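Local structure of succinoglycan biosynthesis protein (Bacillus cereus ATCC 14579, 2QGM) at residues V77-N82 against K98-E103; K53-S58 against S86-T91; E200-L205 against A258-I263. The protein is of unknown function but belongs to the erythromycin esterase family, whose characterised members include hydrolases that open the macrolactone ring of erythromycin. One frame throughout, in Å; residues are numbered along the deposited sequence.

Contact 1. Residues V77-N82 against K98-E103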
loop_
_atom_site.group_PDB
_atom_site.type_symbol
_atom_site.label_atom_id
_atom_site.label_comp_id
_atom_site.label_asym_id
_atom_site.label_seq_id
_atom_site.Cartn_x
_atom_site.Cartn_y
_atom_site.Cartn_z
ATOM N N VAL A 77 9.116 4.602 2.795
ATOM C CA VAL A 77 9.445 3.512 1.878
ATOM C C VAL A 77 8.175 2.873 1.331
ATOM O O VAL A 77 7.328 2.416 2.099
ATOM C CB VAL A 77 10.301 2.410 2.566
ATOM C CG1 VAL A 77 10.401 1.181 1.663
ATOM C CG2 VAL A 77 11.699 2.931 2.865
ATOM N N GLY A 78 8.046 2.845 0.005
ATOM C CA GLY A 78 6.885 2.228 -0.613
ATOM C C GLY A 78 7.230 0.788 -0.928
ATOM O O GLY A 78 8.262 0.526 -1.541
ATOM N N LEU A 79 6.380 -0.146 -0.506
ATOM C CA LEU A 79 6.616 -1.571 -0.726
ATOM C C LEU A 79 5.499 -2.147 -1.587
ATOM O O LEU A 79 4.413 -2.448 -1.091
ATOM C CB LEU A 79 6.648 -2.314 0.614
ATOM C CG LEU A 79 7.582 -1.786 1.703
ATOM C CD1 LEU A 79 7.239 -2.452 3.034
ATOM C CD2 LEU A 79 9.032 -2.054 1.316
ATOM N N GLY A 80 5.773 -2.315 -2.875
ATOM C CA GLY A 80 4.755 -2.839 -3.773
ATOM C C GLY A 80 4.629 -4.349 -3.867
ATOM O O GLY A 80 5.373 -5.098 -3.233
ATOM N N GLU A 81 3.649 -4.782 -4.652
ATOM C CA GLU A 81 3.393 -6.193 -4.915
ATOM C C GLU A 81 2.914 -6.301 -6.359
ATOM O O GLU A 81 2.031 -5.548 -6.799
ATOM C CB GLU A 81 2.359 -6.759 -3.925
ATOM C CG GLU A 81 1.147 -5.874 -3.693
ATOM C CD GLU A 81 0.337 -6.326 -2.495
ATOM O OE1 GLU A 81 0.943 -6.561 -1.429
ATOM O OE2 GLU A 81 -0.905 -6.437 -2.607
ATOM N N ASN A 82 3.518 -7.226 -7.101
ATOM C CA ASN A 82 3.190 -7.413 -8.508
ATOM C C ASN A 82 1.745 -7.839 -8.742
ATOM O O ASN A 82 1.147 -7.496 -9.762
ATOM C CB ASN A 82 4.146 -8.423 -9.148
ATOM C CG ASN A 82 4.409 -8.113 -10.606
ATOM O OD1 ASN A 82 3.697 -7.310 -11.212
ATOM N ND2 ASN A 82 5.433 -8.740 -11.181
ATOM N N LYS A 98 9.613 -6.676 8.618
ATOM C CA LYS A 98 10.283 -7.034 9.861
ATOM C C LYS A 98 11.698 -6.453 9.921
ATOM O O LYS A 98 12.137 -5.967 10.968
ATOM C CB LYS A 98 10.319 -8.555 10.013
ATOM C CG LYS A 98 10.648 -9.011 11.421
ATOM C CD LYS A 98 10.548 -10.521 11.545
ATOM C CE LYS A 98 10.840 -10.972 12.957
ATOM N NZ LYS A 98 10.890 -12.453 13.037
ATOM N N TYR A 99 12.410 -6.495 8.802
ATOM C CA TYR A 99 13.761 -5.945 8.756
ATOM C C TYR A 99 13.741 -4.428 8.967
ATOM O O TYR A 99 14.519 -3.892 9.756
ATOM C CB TYR A 99 14.419 -6.274 7.413
ATOM C CG TYR A 99 15.807 -5.697 7.272
ATOM C CD1 TYR A 99 16.882 -6.233 7.975
ATOM C CD2 TYR A 99 16.040 -4.596 6.449
ATOM C CE1 TYR A 99 18.161 -5.683 7.857
ATOM C CE2 TYR A 99 17.306 -4.041 6.329
ATOM C CZ TYR A 99 18.362 -4.585 7.035
ATOM O OH TYR A 99 19.614 -4.016 6.941
ATOM N N LEU A 100 12.845 -3.734 8.268
ATOM C CA LEU A 100 12.743 -2.278 8.409
ATOM C C LEU A 100 12.414 -1.866 9.841
ATOM O O LEU A 100 12.957 -0.892 10.361
ATOM C CB LEU A 100 11.662 -1.720 7.474
ATOM C CG LEU A 100 11.946 -1.771 5.972
ATOM C CD1 LEU A 100 10.812 -1.091 5.233
ATOM C CD2 LEU A 100 13.269 -1.093 5.655
ATOM N N VAL A 101 11.524 -2.609 10.490
ATOM C CA VAL A 101 11.140 -2.278 11.857
ATOM C C VAL A 101 12.255 -2.556 12.865
ATOM O O VAL A 101 12.622 -1.682 13.652
ATOM C CB VAL A 101 9.860 -3.055 12.287
ATOM C CG1 VAL A 101 9.590 -2.852 13.765
ATOM C CG2 VAL A 101 8.664 -2.566 11.501
ATOM N N THR A 102 12.808 -3.761 12.808
ATOM C CA THR A 102 13.846 -4.178 13.737
ATOM C C THR A 102 15.258 -3.640 13.505
ATOM O O THR A 102 16.011 -3.464 14.466
ATOM C CB THR A 102 13.941 -5.711 13.794
ATOM O OG1 THR A 102 14.318 -6.206 12.506
ATOM C CG2 THR A 102 12.612 -6.322 14.194
ATOM N N GLU A 103 15.628 -3.385 12.254
ATOM C CA GLU A 103 16.981 -2.907 11.942
ATOM C C GLU A 103 17.099 -1.465 11.430
ATOM O O GLU A 103 18.187 -0.884 11.461
ATOM C CB GLU A 103 17.633 -3.844 10.910
ATOM C CG GLU A 103 17.815 -5.294 11.364
ATOM C CD GLU A 103 18.654 -5.418 12.627
ATOM O OE1 GLU A 103 19.618 -4.645 12.782
ATOM O OE2 GLU A 103 18.357 -6.297 13.460
#
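L100 meets V77 and L79 through a single methyl group, a compact illustration of how a helix is laid against the strand that precedes it. L100 CD1 lies 4.3 Å from V77 CG1, and L79 CD2 approaches the same L100 CD1 at 4.4 Å. The two strand residues stand on either side of G78 and turn their side chains to one face of the sheet, so the leucine meets two methyls belonging to alternate residues. On the helix side, L100 is extended beyond CG, with CD1 opposite CA (chi2 -176°), and this carries the methyl across to the strand. F106 and M302 also pack on L100, while V97, one turn earlier in the helix, touches L79.

No hydrogen bond crosses between the segments; the helix bonds internally and the strand to its neighbours in the sheet. In the helix, K98 O accepts twice from T102: T102 N is 2.9 Å and T102 OG1 2.7 Å from K98 O. These donors arrive from opposite faces of the carbonyl plane, with OG1 tilted 32° out of it. Along the strand, V77 and G78 pair by backbone bonds with strands 301-304 and 336-344 respectively.

Just past the strand, E81 forms a salt bridge with K93 of helix 87-104, and K93 also donates to L79 O.

The interface between the segments themselves is small, 91 Å² in all, and its three touching residues are buried. Between the two segments only methyl packing is found; the polar link of strand to helix lies a turn and more earlier, at K93. What joins them here is non-directional dispersion at relaxed distances in a buried setting, which would probably fix proximity more than precise orientation.

Contact 2. Residues K53-S58 against S86-T91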
loop_
_atom_site.group_PDB
_atom_site.type_symbol
_atom_site.label_atom_id
_atom_site.label_comp_id
_atom_site.label_asym_id
_atom_site.label_seq_id
_atom_site.Cartn_x
_atom_site.Cartn_y
_atom_site.Cartn_z
ATOM N N LYS A 53 18.333 -14.942 -0.041
ATOM C CA LYS A 53 18.427 -16.355 0.286
ATOM C C LYS A 53 17.131 -17.044 0.672
ATOM O O LYS A 53 16.982 -18.247 0.473
ATOM C CB LYS A 53 19.432 -16.553 1.421
ATOM C CG LYS A 53 19.024 -15.843 2.701
ATOM C CD LYS A 53 19.896 -16.234 3.880
ATOM C CE LYS A 53 19.426 -15.524 5.146
ATOM N NZ LYS A 53 20.172 -15.932 6.377
ATOM N N THR A 54 16.193 -16.290 1.231
ATOM C CA THR A 54 14.933 -16.878 1.684
ATOM C C THR A 54 13.865 -15.800 1.767
ATOM O O THR A 54 14.162 -14.617 1.618
ATOM C CB THR A 54 15.108 -17.478 3.090
ATOM O OG1 THR A 54 13.886 -18.083 3.523
ATOM C CG2 THR A 54 15.502 -16.390 4.088
ATOM N N ILE A 55 12.624 -16.219 1.994
ATOM C CA ILE A 55 11.503 -15.295 2.147
ATOM C C ILE A 55 11.034 -15.367 3.607
ATOM O O ILE A 55 10.205 -14.568 4.040
ATOM C CB ILE A 55 10.303 -15.683 1.251
ATOM C CG1 ILE A 55 9.824 -17.085 1.602
ATOM C CG2 ILE A 55 10.689 -15.631 -0.218
ATOM C CD1 ILE A 55 8.594 -17.498 0.837
ATOM N N GLU A 56 11.574 -16.331 4.353
ATOM C CA GLU A 56 11.196 -16.550 5.750
ATOM C C GLU A 56 11.550 -15.400 6.678
ATOM O O GLU A 56 12.715 -15.079 6.870
ATOM C CB GLU A 56 11.824 -17.847 6.274
ATOM C CG GLU A 56 11.303 -19.100 5.593
ATOM C CD GLU A 56 9.783 -19.158 5.565
ATOM O OE1 GLU A 56 9.158 -19.061 6.645
ATOM O OE2 GLU A 56 9.211 -19.298 4.459
ATOM N N PRO A 57 10.534 -14.759 7.276
ATOM C CA PRO A 57 10.796 -13.639 8.183
ATOM C C PRO A 57 11.617 -13.992 9.434
ATOM O O PRO A 57 12.320 -13.144 9.981
ATOM C CB PRO A 57 9.386 -13.149 8.529
ATOM C CG PRO A 57 8.619 -13.454 7.292
ATOM C CD PRO A 57 9.100 -14.851 6.958
ATOM N N SER A 58 11.541 -15.245 9.874
ATOM C CA SER A 58 12.261 -15.679 11.067
ATOM C C SER A 58 13.765 -15.887 10.886
ATOM O O SER A 58 14.510 -15.935 11.870
ATOM C CB SER A 58 11.639 -16.962 11.613
ATOM O OG SER A 58 11.673 -18.000 10.653
ATOM N N SER A 86 -0.017 -13.402 -4.679
ATOM C CA SER A 86 1.182 -14.235 -4.757
ATOM C C SER A 86 1.699 -14.521 -3.349
ATOM O O SER A 86 2.126 -13.614 -2.644
ATOM C CB SER A 86 2.265 -13.525 -5.573
ATOM O OG SER A 86 1.837 -13.338 -6.914
ATOM N N SER A 87 1.669 -15.787 -2.943
ATOM C CA SER A 87 2.116 -16.158 -1.600
ATOM C C SER A 87 3.495 -15.634 -1.218
ATOM O O SER A 87 3.642 -14.931 -0.215
ATOM C CB SER A 87 2.098 -17.680 -1.418
ATOM O OG SER A 87 2.546 -18.038 -0.122
ATOM N N GLU A 88 4.505 -15.982 -2.010
ATOM C CA GLU A 88 5.876 -15.563 -1.729
ATOM C C GLU A 88 6.079 -14.060 -1.717
ATOM O O GLU A 88 6.977 -13.569 -1.036
ATOM C CB GLU A 88 6.840 -16.198 -2.732
ATOM C CG GLU A 88 6.796 -17.716 -2.759
ATOM C CD GLU A 88 5.686 -18.260 -3.640
ATOM O OE1 GLU A 88 4.852 -17.462 -4.124
ATOM O OE2 GLU A 88 5.648 -19.493 -3.852
ATOM N N ILE A 89 5.273 -13.326 -2.481
ATOM C CA ILE A 89 5.412 -11.875 -2.466
ATOM C C ILE A 89 4.923 -11.334 -1.114
ATOM O O ILE A 89 5.609 -10.531 -0.491
ATOM C CB ILE A 89 4.651 -11.223 -3.634
ATOM C CG1 ILE A 89 5.313 -11.642 -4.949
ATOM C CG2 ILE A 89 4.668 -9.700 -3.494
ATOM C CD1 ILE A 89 4.746 -10.981 -6.192
ATOM N N PHE A 90 3.757 -11.784 -0.652
ATOM C CA PHE A 90 3.254 -11.331 0.643
ATOM C C PHE A 90 4.234 -11.697 1.767
ATOM O O PHE A 90 4.533 -10.874 2.637
ATOM C CB PHE A 90 1.887 -11.949 0.978
ATOM C CG PHE A 90 0.746 -11.419 0.148
ATOM C CD1 PHE A 90 0.728 -10.094 -0.279
ATOM C CD2 PHE A 90 -0.338 -12.235 -0.167
ATOM C CE1 PHE A 90 -0.349 -9.592 -1.004
ATOM C CE2 PHE A 90 -1.421 -11.743 -0.892
ATOM C CZ PHE A 90 -1.426 -10.416 -1.311
ATOM N N THR A 91 4.729 -12.933 1.758
ATOM C CA THR A 91 5.651 -13.375 2.797
ATOM C C THR A 91 6.984 -12.631 2.730
ATOM O O THR A 91 7.543 -12.275 3.764
ATOM C CB THR A 91 5.891 -14.895 2.710
ATOM O OG1 THR A 91 4.655 -15.576 2.953
ATOM C CG2 THR A 91 6.912 -15.337 3.753
#
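I55 and T91 set their side chains at about a right angle, and the methyl of the threonine is where most of the contact converges. T91 CG2 is trans to its own backbone N, which leaves it facing the loop, 3.4 Å from I55 O and 4.0 Å from I55 CD1. P57 reaches the same methyl, also nearly perpendicular, with its ring atom CD 3.9 Å from T91 CG2. The isoleucine places CG1 between its backbone N and carbonyl carbon (chi1 59°), from where CD1 stretches on to the previous helical turn and comes within 4.0 Å of E88 CG. I55 and E88 pass at a slant, and only the aliphatic part of the glutamate is used: its chain bends at chi2 and the carboxylate leads off to where OE2 is hydrogen-bonded to S440 OG. The loop has its own brace, an ST turn in which E56 N donates to T54 OG1 over 3.0 Å, nearly straight at 167°. In the wider fold, the loop following strand 50-51 thus lies along the first turns of helix 87-104, with F94 and R95 extending the surface under P57, while E88 turns to strand 432-439 and T91 to helix 143-157.

Contact 3. Residues E200-L205 against A258-I263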
loop_
_atom_site.group_PDB
_atom_site.type_symbol
_atom_site.label_atom_id
_atom_site.label_comp_id
_atom_site.label_asym_id
_atom_site.label_seq_id
_atom_site.Cartn_x
_atom_site.Cartn_y
_atom_site.Cartn_z
ATOM N N GLU A 200 -25.917 14.991 14.549
ATOM C CA GLU A 200 -26.855 15.450 13.533
ATOM C C GLU A 200 -26.178 15.439 12.165
ATOM O O GLU A 200 -26.760 14.991 11.179
ATOM C CB GLU A 200 -27.335 16.866 13.851
ATOM C CG GLU A 200 -28.244 17.451 12.788
ATOM C CD GLU A 200 -29.580 16.740 12.709
ATOM O OE1 GLU A 200 -30.367 16.860 13.670
ATOM O OE2 GLU A 200 -29.829 16.046 11.700
ATOM N N ASN A 201 -24.945 15.926 12.104
ATOM C CA ASN A 201 -24.225 15.967 10.836
ATOM C C ASN A 201 -23.857 14.608 10.261
ATOM O O ASN A 201 -23.701 14.481 9.050
ATOM C CB ASN A 201 -22.956 16.810 10.962
ATOM C CG ASN A 201 -23.244 18.293 10.929
ATOM O OD1 ASN A 201 -23.332 18.948 11.969
ATOM N ND2 ASN A 201 -23.415 18.829 9.728
ATOM N N TYR A 202 -23.722 13.601 11.120
ATOM C CA TYR A 202 -23.353 12.247 10.682
ATOM C C TYR A 202 -24.482 11.228 10.542
ATOM O O TYR A 202 -24.296 10.198 9.888
ATOM C CB TYR A 202 -22.336 11.621 11.636
ATOM C CG TYR A 202 -20.921 12.155 11.569
ATOM C CD1 TYR A 202 -20.446 12.847 10.452
ATOM C CD2 TYR A 202 -20.039 11.909 12.612
ATOM C CE1 TYR A 202 -19.111 13.276 10.385
ATOM C CE2 TYR A 202 -18.717 12.326 12.557
ATOM C CZ TYR A 202 -18.257 13.005 11.446
ATOM O OH TYR A 202 -16.932 13.377 11.423
ATOM N N LYS A 203 -25.635 11.496 11.150
ATOM C CA LYS A 203 -26.752 10.550 11.118
ATOM C C LYS A 203 -27.122 9.949 9.764
ATOM O O LYS A 203 -27.096 8.733 9.601
ATOM C CB LYS A 203 -28.008 11.174 11.751
ATOM C CG LYS A 203 -29.166 10.186 11.913
ATOM C CD LYS A 203 -30.388 10.815 12.581
ATOM C CE LYS A 203 -31.532 9.810 12.682
ATOM N NZ LYS A 203 -32.767 10.385 13.294
ATOM N N GLU A 204 -27.484 10.786 8.799
ATOM C CA GLU A 204 -27.874 10.284 7.484
ATOM C C GLU A 204 -26.676 9.781 6.686
ATOM O O GLU A 204 -26.717 8.702 6.104
ATOM C CB GLU A 204 -28.614 11.378 6.707
ATOM C CG GLU A 204 -29.959 11.745 7.316
ATOM C CD GLU A 204 -30.983 10.632 7.172
ATOM O OE1 GLU A 204 -31.379 10.333 6.023
ATOM O OE2 GLU A 204 -31.395 10.058 8.203
ATOM N N LEU A 205 -25.607 10.569 6.675
ATOM C CA LEU A 205 -24.394 10.211 5.958
ATOM C C LEU A 205 -23.913 8.794 6.273
ATOM O O LEU A 205 -23.615 8.018 5.367
ATOM C CB LEU A 205 -23.283 11.209 6.293
ATOM C CG LEU A 205 -21.865 10.820 5.851
ATOM C CD1 LEU A 205 -21.804 10.694 4.330
ATOM C CD2 LEU A 205 -20.881 11.863 6.348
ATOM N N ALA A 258 -8.352 12.739 13.000
ATOM C CA ALA A 258 -7.937 12.082 11.762
ATOM C C ALA A 258 -9.092 11.367 11.086
ATOM O O ALA A 258 -9.214 11.399 9.862
ATOM C CB ALA A 258 -6.811 11.095 12.043
ATOM N N THR A 259 -9.929 10.712 11.885
ATOM C CA THR A 259 -11.084 10.003 11.354
ATOM C C THR A 259 -12.093 10.993 10.778
ATOM O O THR A 259 -12.651 10.762 9.706
ATOM C CB THR A 259 -11.758 9.160 12.445
ATOM O OG1 THR A 259 -10.800 8.239 12.980
ATOM C CG2 THR A 259 -12.934 8.382 11.869
ATOM N N ALA A 260 -12.335 12.094 11.482
ATOM C CA ALA A 260 -13.279 13.096 10.980
ATOM C C ALA A 260 -12.785 13.610 9.630
ATOM O O ALA A 260 -13.578 13.888 8.723
ATOM C CB ALA A 260 -13.409 14.250 11.963
ATOM N N SER A 261 -11.467 13.736 9.505
ATOM C CA SER A 261 -10.866 14.182 8.260
ATOM C C SER A 261 -11.015 13.113 7.180
ATOM O O SER A 261 -11.181 13.438 6.009
ATOM C CB SER A 261 -9.377 14.520 8.465
ATOM O OG SER A 261 -9.210 15.788 9.071
ATOM N N ALA A 262 -10.957 11.838 7.564
ATOM C CA ALA A 262 -11.098 10.760 6.587
ATOM C C ALA A 262 -12.525 10.744 6.048
ATOM O O ALA A 262 -12.767 10.426 4.883
ATOM C CB ALA A 262 -10.754 9.420 7.228
ATOM N N ILE A 263 -13.468 11.097 6.908
ATOM C CA ILE A 263 -14.863 11.145 6.515
ATOM C C ILE A 263 -15.059 12.312 5.540
ATOM O O ILE A 263 -15.784 12.188 4.551
ATOM C CB ILE A 263 -15.758 11.283 7.757
ATOM C CG1 ILE A 263 -15.682 9.975 8.559
ATOM C CG2 ILE A 263 -17.192 11.607 7.352
ATOM C CD1 ILE A 263 -16.281 10.030 9.952
HETATM O O HOH W 1 -16.077 14.703 9.065
#
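Y202 and I263 both carry the first branch beside the backbone N (chi1 -73° and -69°), and the ring and the ethyl branch meet from opposite directions. The isoleucine's ethyl branch ends at the phenol: I263 CD1 is 3.9 Å from Y202 CZ, lying obliquely to the ring. Its other branch, CG2, touches Y202 CE1 and also meets L205 CD2 at 3.8 Å, so one methyl touches both tyrosine and leucine. A260 presents CB to the hydroxyl, 3.7 Å from Y202 OH.

The phenol hydroxyl is satisfied through a water. Y202 OH donates to it over 2.8 Å at the ring's edge, in plane, and the water in turn donates to A260 O over 2.7 Å. The relay gives the phenol hydrogen an acceptor and ties it to the helix backbone. F180 packs edge-to-face with the Y202 ring.

This is helix-to-helix packing supplemented by a water bridge. Segment 200-205 meets helix 253-269, with helices 177-190 and 220-236 also touching Y202, in the largely helical region inserted between strands 166-171 and 301-304 of this erythromycin esterase family member.

Overall arrangement
From the N terminus, the loop 53-58 comes first and finds its partner only at 86-91; contact 1 opens meanwhile at 77-82 and closes at 98-103, after contact 2 has already closed. The two therefore cross along the chain. They share helix 87-104, contact 2 at its start and contact 1 near its end, and they touch, for example where E81 and N82 pack on I89. Together they bind the loop after strand 50-51, the helix and central strand 76-79. Contact 3 follows in series, closing an excursion about half of it helical. Its centre lies about 32 Å from that of contact 1 and 39 Å from that of contact 2, across the chain's middle from the latter.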